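Side-chain contact in high potential iron-sulfur protein (Rhodothermus marinus, PDB 3H31), which probably carries electrons in the aerobic respiratory chain by means of a bound [4Fe-4S] cluster: residues G10-A13 against E14-Q17. Numbering follows the deposited sequence.
Sequences GLTA and EEIQ
With OG1 of T12 lodged between its own backbone N and carbonyl carbon (chi1 67°) and CG of E15 anti to its carbonyl carbon (chi1 -71°), the hydroxyl is set beside the E15 amide and the extended E15 chain is sent back to T12, closing a capping box at the start of helix 13-21. T12 is the N-cap: its OG1 accepts from the amide of E15, N to OG1 3.1 Å. E15 answers in kind, its OE1 taking the T12 amide, N to OE1 2.9 Å, in a nearly straight bond on the anti lone pair. The T12 hydroxyl donates to that same oxygen, OG1 to OE1 2.9 Å, arriving from above the carboxylate plane, 37° out of it. A water that also donates to the carbonyl of G10 adds a third bond to E15 OE1, so this one carboxylate oxygen links the N-cap residue directly, and G10 through the water. An alanine in place of E15 would probably leave the T12 amide without its acceptor, the water with only the G10 carbonyl, and the T12 hydroxyl freer to turn. The negative carboxylate beside the helix start is also likely to suit the helix dipole. In the first turn the backbone hydrogen bonds begin, I16 N to T12 O at 3.0 Å and Q17 N to A13 O at 2.8 Å. K57 from a later loop touches both L11 and E15. This surface cap probably helps set where the helix begins in the high potential iron-sulfur protein fold, with the L11 side chain about 11 Å from the cluster. The aliphatic contact beside the capping box is L11 CB against I16 CG1, 3.7 Å apart.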
ATOM      1  N   GLY A  10      -2.059 -10.339 -10.149  1.00  8.17           N
ATOM      2  CA  GLY A  10      -3.319 -10.039 -10.806  1.00  7.56           C
ATOM      3  C   GLY A  10      -3.354  -8.727 -11.540  1.00  7.25           C
ATOM      4  O   GLY A  10      -4.394  -8.305 -12.053  1.00  8.08           O
ATOM      5  N   LEU A  11      -2.204  -8.025 -11.537  1.00  6.02           N
ATOM      6  CA  LEU A  11      -2.141  -6.692 -12.115  1.00  6.01           C
ATOM      7  C   LEU A  11      -1.521  -6.756 -13.516  1.00  5.85           C
ATOM      8  O   LEU A  11      -0.704  -7.596 -13.815  1.00  6.49           O
ATOM      9  CB  LEU A  11      -1.241  -5.793 -11.244  1.00  6.69           C
ATOM     10  CG  LEU A  11      -1.760  -5.609  -9.806  1.00  8.28           C
ATOM     11  CD1 LEU A  11      -0.870  -4.597  -9.119  1.00  9.17           C
ATOM     12  CD2 LEU A  11      -3.223  -5.254  -9.690  1.00  9.21           C
ATOM     13  N   THR A  12      -1.934  -5.806 -14.311  1.00  6.18           N
ATOM     14  CA  THR A  12      -1.309  -5.560 -15.592  1.00  6.56           C
ATOM     15  C   THR A  12       0.111  -5.025 -15.406  1.00  6.32           C
ATOM     16  O   THR A  12       0.428  -4.437 -14.376  1.00  6.16           O
ATOM     17  CB  THR A  12      -2.128  -4.533 -16.437  1.00  7.19           C
ATOM     18  OG1 THR A  12      -2.074  -3.244 -15.807  1.00  7.98           O
ATOM     19  CG2 THR A  12      -3.535  -4.973 -16.660  1.00  7.94           C
ATOM     20  N   ALA A  13       0.920  -5.170 -16.424  1.00  6.21           N
ATOM     21  CA  ALA A  13       2.277  -4.609 -16.354  1.00  6.23           C
ATOM     22  C   ALA A  13       2.231  -3.135 -16.023  1.00  5.52           C
ATOM     23  O   ALA A  13       3.041  -2.637 -15.216  1.00  6.08           O
ATOM     24  CB  ALA A  13       3.044  -4.847 -17.640  1.00  8.81           C
ATOM     25  N   GLU A  14       1.307  -2.382 -16.662  1.00  5.70           N
ATOM     26  CA  GLU A  14       1.264  -0.948 -16.415  1.00  6.16           C
ATOM     27  C   GLU A  14       0.872  -0.648 -14.973  1.00  5.51           C
ATOM     28  O   GLU A  14       1.345   0.332 -14.412  1.00  6.61           O
ATOM     29  CB  GLU A  14       0.332  -0.276 -17.386  1.00  6.09           C
ATOM     30  CG  GLU A  14       0.863  -0.172 -18.782  1.00  7.14           C
ATOM     31  CD  GLU A  14      -0.059   0.408 -19.807  1.00  8.59           C
ATOM     32  OE1 GLU A  14      -0.876   1.261 -19.434  1.00  8.96           O
ATOM     33  OE2 GLU A  14       0.137   0.134 -21.040  1.00 11.97           O
ATOM     34  N   GLU A  15      -0.025  -1.414 -14.399  1.00  5.77           N
ATOM     35  CA  GLU A  15      -0.378  -1.169 -13.003  1.00  6.01           C
ATOM     36  C   GLU A  15       0.802  -1.442 -12.061  1.00  5.32           C
ATOM     37  O   GLU A  15       1.032  -0.717 -11.088  1.00  5.69           O
ATOM     38  CB  GLU A  15      -1.581  -2.002 -12.596  1.00  6.94           C
ATOM     39  CG  GLU A  15      -2.893  -1.578 -13.196  1.00  9.16           C
ATOM     40  CD  GLU A  15      -3.997  -2.614 -13.077  1.00 10.65           C
ATOM     41  OE1 GLU A  15      -3.794  -3.753 -13.549  1.00 10.57           O
ATOM     42  OE2 GLU A  15      -5.105  -2.283 -12.613  1.00 22.26           O
ATOM     43  N   ILE A  16       1.570  -2.504 -12.369  1.00  5.16           N
ATOM     44  CA  ILE A  16       2.778  -2.799 -11.593  1.00  5.31           C
ATOM     45  C   ILE A  16       3.767  -1.661 -11.757  1.00  4.97           C
ATOM     46  O   ILE A  16       4.412  -1.231 -10.767  1.00  5.77           O
ATOM     47  CB  ILE A  16       3.381  -4.162 -12.005  1.00  5.01           C
ATOM     48  CG1 ILE A  16       2.392  -5.271 -11.745  1.00  5.64           C
ATOM     49  CG2 ILE A  16       4.668  -4.369 -11.260  1.00  6.85           C
ATOM     50  CD1 ILE A  16       2.764  -6.585 -12.359  1.00  6.53           C
ATOM     51  N   GLN A  17       3.927  -1.149 -12.953  1.00  5.12           N
ATOM     52  CA  GLN A  17       4.835  -0.033 -13.187  1.00  5.87           C
ATOM     53  C   GLN A  17       4.460   1.179 -12.361  1.00  6.45           C
ATOM     54  O   GLN A  17       5.350   1.866 -11.838  1.00  6.54           O
ATOM     55  CB  GLN A  17       4.849   0.351 -14.663  1.00  6.49           C
ATOM     56  CG  GLN A  17       5.512  -0.657 -15.533  1.00  6.92           C
ATOM     57  CD  GLN A  17       5.236  -0.564 -17.006  1.00  8.13           C
ATOM     58  OE1 GLN A  17       4.678   0.424 -17.521  1.00 11.58           O
ATOM     59  NE2 GLN A  17       5.506  -1.565 -17.784  1.00 16.98           N
TER
HETATM   60  O   HOH W   1      -5.470  -6.113 -13.358  1.00  9.55           O